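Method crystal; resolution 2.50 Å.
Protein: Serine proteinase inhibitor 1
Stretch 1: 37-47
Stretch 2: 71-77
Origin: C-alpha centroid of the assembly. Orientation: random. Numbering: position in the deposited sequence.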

ATOM      1  N   PRO A  37       0.331   1.152  -2.679  1.00 33.23           N
ATOM      2  CA  PRO A  37       0.504   1.177  -4.140  1.00 22.38           C
ATOM      3  C   PRO A  37       1.704   0.373  -4.619  1.00 19.99           C
ATOM      4  O   PRO A  37       1.620  -0.275  -5.663  1.00 32.52           O
ATOM      5  CB  PRO A  37       0.634   2.674  -4.444  1.00 22.59           C
ATOM      6  CG  PRO A  37       0.975   3.302  -3.150  1.00 23.09           C
ATOM      7  CD  PRO A  37       0.299   2.506  -2.112  1.00 22.53           C
ATOM      8  N   TYR A  38       2.834   0.409  -3.908  1.00 23.97           N
ATOM      9  CA  TYR A  38       3.986  -0.389  -4.322  1.00 20.12           C
ATOM     10  C   TYR A  38       3.660  -1.876  -4.300  1.00 31.35           C
ATOM     11  O   TYR A  38       4.031  -2.623  -5.211  1.00 30.43           O
ATOM     12  CB  TYR A  38       5.155  -0.130  -3.399  1.00 22.45           C
ATOM     13  CG  TYR A  38       6.398  -0.902  -3.754  1.00 29.13           C
ATOM     14  CD1 TYR A  38       7.216  -0.477  -4.786  1.00 41.72           C
ATOM     15  CD2 TYR A  38       6.751  -2.056  -3.074  1.00 26.40           C
ATOM     16  CE1 TYR A  38       8.365  -1.152  -5.113  1.00 41.84           C
ATOM     17  CE2 TYR A  38       7.899  -2.753  -3.405  1.00 32.70           C
ATOM     18  CZ  TYR A  38       8.703  -2.285  -4.429  1.00 43.28           C
ATOM     19  OH  TYR A  38       9.855  -2.933  -4.795  1.00 49.71           O
ATOM     20  N   GLY A  39       3.008  -2.334  -3.234  1.00 32.25           N
ATOM     21  CA  GLY A  39       2.663  -3.746  -3.136  1.00 24.04           C
ATOM     22  C   GLY A  39       1.747  -4.215  -4.254  1.00 26.07           C
ATOM     23  O   GLY A  39       1.850  -5.353  -4.715  1.00 27.59           O
ATOM     24  N   LEU A  40       0.797  -3.370  -4.661  1.00 24.97           N
ATOM     25  CA  LEU A  40      -0.066  -3.712  -5.788  1.00 24.68           C
ATOM     26  C   LEU A  40       0.737  -3.784  -7.077  1.00 28.32           C
ATOM     27  O   LEU A  40       0.679  -4.773  -7.810  1.00 34.69           O
ATOM     28  CB  LEU A  40      -1.177  -2.673  -5.929  1.00 11.89           C
ATOM     29  CG  LEU A  40      -2.171  -2.964  -7.055  1.00 15.26           C
ATOM     30  CD1 LEU A  40      -2.742  -4.368  -6.888  1.00 14.20           C
ATOM     31  CD2 LEU A  40      -3.329  -1.954  -7.034  1.00  8.67           C
ATOM     32  N   THR A  41       1.508  -2.729  -7.347  1.00 26.97           N
ATOM     33  CA  THR A  41       2.320  -2.615  -8.549  1.00 22.14           C
ATOM     34  C   THR A  41       3.301  -3.768  -8.673  1.00 25.44           C
ATOM     35  O   THR A  41       3.523  -4.288  -9.776  1.00 24.59           O
ATOM     36  CB  THR A  41       3.053  -1.275  -8.525  1.00 23.95           C
ATOM     37  OG1 THR A  41       2.093  -0.222  -8.689  1.00 25.91           O
ATOM     38  CG2 THR A  41       4.101  -1.192  -9.643  1.00 18.59           C
ATOM     39  N   SER A  42       3.932  -4.162  -7.559  1.00 21.02           N
ATOM     40  CA  SER A  42       4.881  -5.271  -7.619  1.00 22.35           C
ATOM     41  C   SER A  42       4.189  -6.580  -7.988  1.00 22.38           C
ATOM     42  O   SER A  42       4.702  -7.345  -8.812  1.00 28.96           O
ATOM     43  CB  SER A  42       5.612  -5.402  -6.289  1.00 35.71           C
ATOM     44  OG  SER A  42       6.272  -4.187  -5.968  1.00 50.79           O
ATOM     45  N   ALA A  43       2.997  -6.820  -7.439  1.00 23.82           N
ATOM     46  CA  ALA A  43       2.238  -8.023  -7.760  1.00 18.34           C
ATOM     47  C   ALA A  43       1.867  -8.059  -9.238  1.00 30.41           C
ATOM     48  O   ALA A  43       2.098  -9.060  -9.927  1.00 32.39           O
ATOM     49  CB  ALA A  43       0.978  -8.079  -6.889  1.00  8.60           C
ATOM     50  N   LEU A  44       1.290  -6.961  -9.739  1.00 26.73           N
ATOM     51  CA  LEU A  44       0.908  -6.870 -11.143  1.00 15.16           C
ATOM     52  C   LEU A  44       2.114  -7.056 -12.056  1.00 19.34           C
ATOM     53  O   LEU A  44       1.995  -7.624 -13.151  1.00  9.72           O
ATOM     54  CB  LEU A  44       0.258  -5.519 -11.419  1.00 16.42           C
ATOM     55  CG  LEU A  44      -1.064  -5.161 -10.753  1.00 21.41           C
ATOM     56  CD1 LEU A  44      -1.538  -3.795 -11.235  1.00 12.55           C
ATOM     57  CD2 LEU A  44      -2.097  -6.211 -11.066  1.00 11.08           C
ATOM     58  N   SER A  45       3.283  -6.580 -11.623  1.00 19.43           N
ATOM     59  CA  SER A  45       4.488  -6.695 -12.436  1.00 23.26           C
ATOM     60  C   SER A  45       4.899  -8.155 -12.612  1.00 32.80           C
ATOM     61  O   SER A  45       5.290  -8.573 -13.711  1.00 32.99           O
ATOM     62  CB  SER A  45       5.601  -5.869 -11.789  1.00 31.55           C
ATOM     63  OG  SER A  45       6.804  -5.897 -12.526  1.00 35.21           O
ATOM     64  N   VAL A  46       4.777  -8.954 -11.549  1.00 37.00           N
ATOM     65  CA  VAL A  46       4.993 -10.397 -11.654  1.00 17.91           C
ATOM     66  C   VAL A  46       3.928 -11.026 -12.539  1.00 20.93           C
ATOM     67  O   VAL A  46       4.242 -11.776 -13.470  1.00 26.51           O
ATOM     68  CB  VAL A  46       5.005 -11.033 -10.253  1.00 27.96           C
ATOM     69  CG1 VAL A  46       5.051 -12.549 -10.357  1.00 21.46           C
ATOM     70  CG2 VAL A  46       6.193 -10.510  -9.446  1.00 15.90           C
ATOM     71  N   LEU A  47       2.644 -10.715 -12.277  1.00 30.57           N
ATOM     72  CA  LEU A  47       1.536 -11.252 -13.073  1.00 29.10           C
ATOM     73  C   LEU A  47       1.748 -11.024 -14.556  1.00 35.84           C
ATOM     74  O   LEU A  47       1.221 -11.769 -15.387  1.00 44.44           O
ATOM     75  CB  LEU A  47       0.224 -10.586 -12.661  1.00 25.20           C
ATOM     76  CG  LEU A  47      -1.057 -11.082 -13.334  1.00 24.68           C
ATOM     77  CD1 LEU A  47      -1.313 -12.520 -12.973  1.00 26.82           C
ATOM     78  CD2 LEU A  47      -2.254 -10.254 -12.936  1.00 24.87           C
ATOM     79  N   ALA A  71      15.707   0.256   3.204  1.00 53.50           N
ATOM     80  CA  ALA A  71      14.550   1.121   3.347  1.00 38.55           C
ATOM     81  C   ALA A  71      13.261   0.334   3.546  1.00 50.79           C
ATOM     82  O   ALA A  71      12.386   0.777   4.301  1.00 60.67           O
ATOM     83  CB  ALA A  71      14.457   2.019   2.117  1.00 24.82           C
ATOM     84  N   PHE A  72      13.131  -0.833   2.909  1.00 48.13           N
ATOM     85  CA  PHE A  72      11.943  -1.667   3.037  1.00 39.85           C
ATOM     86  C   PHE A  72      12.240  -3.058   2.494  1.00 44.03           C
ATOM     87  O   PHE A  72      12.944  -3.203   1.495  1.00 41.25           O
ATOM     88  CB  PHE A  72      10.751  -1.053   2.296  1.00 33.53           C
ATOM     89  CG  PHE A  72      10.957  -0.922   0.820  1.00 37.06           C
ATOM     90  CD1 PHE A  72      10.426  -1.865  -0.052  1.00 39.08           C
ATOM     91  CD2 PHE A  72      11.655   0.163   0.298  1.00 38.33           C
ATOM     92  CE1 PHE A  72      10.597  -1.740  -1.428  1.00 41.83           C
ATOM     93  CE2 PHE A  72      11.847   0.300  -1.069  1.00 40.90           C
ATOM     94  CZ  PHE A  72      11.312  -0.659  -1.942  1.00 46.31           C
ATOM     95  N   LEU A  73      11.702  -4.070   3.155  1.00 47.51           N
ATOM     96  CA  LEU A  73      11.792  -5.430   2.658  1.00 41.60           C
ATOM     97  C   LEU A  73      10.576  -5.723   1.793  1.00 36.67           C
ATOM     98  O   LEU A  73       9.443  -5.399   2.163  1.00 35.26           O
ATOM     99  CB  LEU A  73      11.899  -6.427   3.808  1.00 51.86           C
ATOM    100  CG  LEU A  73      13.187  -6.185   4.611  1.00 69.08           C
ATOM    101  CD1 LEU A  73      13.358  -7.196   5.742  1.00 66.40           C
ATOM    102  CD2 LEU A  73      14.421  -6.159   3.692  1.00 77.75           C
ATOM    103  N   ALA A  74      10.829  -6.300   0.626  1.00 34.18           N
ATOM    104  CA  ALA A  74       9.807  -6.620  -0.353  1.00 36.62           C
ATOM    105  C   ALA A  74       9.994  -8.067  -0.765  1.00 39.61           C
ATOM    106  O   ALA A  74      11.122  -8.557  -0.824  1.00 54.94           O
ATOM    107  CB  ALA A  74       9.890  -5.703  -1.583  1.00 36.65           C
ATOM    108  N   LEU A  75       8.892  -8.755  -1.049  1.00 39.18           N
ATOM    109  CA  LEU A  75       8.972 -10.181  -1.347  1.00 34.50           C
ATOM    110  C   LEU A  75       7.944 -10.554  -2.406  1.00 32.84           C
ATOM    111  O   LEU A  75       6.839 -10.003  -2.443  1.00 47.88           O
ATOM    112  CB  LEU A  75       8.788 -11.018  -0.074  1.00 37.39           C
ATOM    113  CG  LEU A  75       8.693 -12.543  -0.184  1.00 52.18           C
ATOM    114  CD1 LEU A  75       9.153 -13.178   1.093  1.00 60.37           C
ATOM    115  CD2 LEU A  75       7.258 -12.995  -0.456  1.00 59.73           C
ATOM    116  N   ARG A  76       8.320 -11.501  -3.270  1.00 25.72           N
ATOM    117  CA  ARG A  76       7.462 -11.926  -4.376  1.00 33.39           C
ATOM    118  C   ARG A  76       7.574 -13.429  -4.575  1.00 35.43           C
ATOM    119  O   ARG A  76       8.665 -13.948  -4.836  1.00 28.67           O
ATOM    120  CB  ARG A  76       7.818 -11.189  -5.664  1.00 27.47           C
ATOM    121  CG  ARG A  76       7.520  -9.721  -5.591  1.00 36.96           C
ATOM    122  CD  ARG A  76       8.601  -8.935  -6.291  1.00 45.68           C
ATOM    123  NE  ARG A  76       7.968  -7.977  -7.169  1.00 55.55           N
ATOM    124  CZ  ARG A  76       8.566  -7.377  -8.176  1.00 58.27           C
ATOM    125  NH1 ARG A  76       7.879  -6.533  -8.925  1.00 71.85           N
ATOM    126  NH2 ARG A  76       9.832  -7.640  -8.424  1.00 58.69           N
ATOM    127  N   GLU A  77       6.433 -14.114  -4.469  1.00 32.59           N
ATOM    128  CA  GLU A  77       6.353 -15.558  -4.590  1.00 28.25           C
ATOM    129  C   GLU A  77       5.133 -15.867  -5.439  1.00 25.89           C
ATOM    130  O   GLU A  77       4.168 -15.093  -5.463  1.00 21.01           O
ATOM    131  CB  GLU A  77       6.213 -16.268  -3.219  1.00 28.25           C
ATOM    132  CG  GLU A  77       7.307 -15.956  -2.208  1.00 32.58           C
ATOM    133  CD  GLU A  77       8.702 -16.355  -2.664  1.00 42.67           C
ATOM    134  OE1 GLU A  77       8.890 -17.468  -3.201  1.00 43.72           O
ATOM    135  OE2 GLU A  77       9.619 -15.529  -2.505  1.00 48.94           O
TER

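What does Arg76, the residue that covers most, contribute to this contact? It covers more of the interface than any other residue, lying across the helix so that its long side chain meets three helical residues. Its NH1 donates a hydrogen bond to the backbone O of Ser42, 3.3 Å away with an N-H...O angle of 143°, a rather long bond, and not a straight one. That carbonyl also accepts the helical hydrogen bond from Val46 N at 3.2 Å, so the arginine adds a second donor to an oxygen already engaged in the helix. Its chi1 is in the m well; chi2 and chi3 lie between wells.

How does the helix make room for a charged guanidinium in a buried place? On the helix side it meets the CB atoms of two serines and a valine methyl, besides the carbonyl it binds. Val46 CG2 lies over one face of the group, 3.8 Å from Arg76 NE; the flat face of a guanidinium is poor at hydrogen bonding and tolerates a methyl well. Ser45 CB approaches Arg76 NH1 at 3.7 Å, and Ser42 CB comes within 3.6 Å of Arg76 NE. The serine hydroxyls are occupied in other ways: Ser42 OG, with chi1 in the m well, donates back to Tyr38 O at 2.8 Å, whereas Ser45 OG is hydrogen-bonded elsewhere in the structure. Short side chains at these two positions let the arginine come close to the helix backbone.

What holds the other end together? Here Tyr38, second only to Arg76 in area covered, meets Phe72 just before the strand begins. The rings form an edge-to-face pair, the edge of Phe72 toward the face of Tyr38, with centroids 5.1 Å apart and planes at 79°. The closest atoms are Tyr38 CE2 and Phe72 CE1, at 3.5 Å. Ala74 adds its methyl at the edge of the tyrosine ring, with CB 4.0 Å from Tyr38 CE2.

How do the helix and the strand face each other? Their axes come no closer than 9.4 Å and run at 31° to each other, so side chains must span the gap. Phe72, Ala74 and Arg76 alternate along their stretch and all point CA-to-CB toward the helix, while Leu73 and Leu75 make no contact with it. On the helix, Ser42 follows Tyr38 by four residues, and Ser45 and Val46 follow Ser42 by three and four, which keeps them on one side of the helix. Both sides summed, the two stretches bury 288 Å², with one hydrogen bond, one aromatic pair and van der Waals contacts between them.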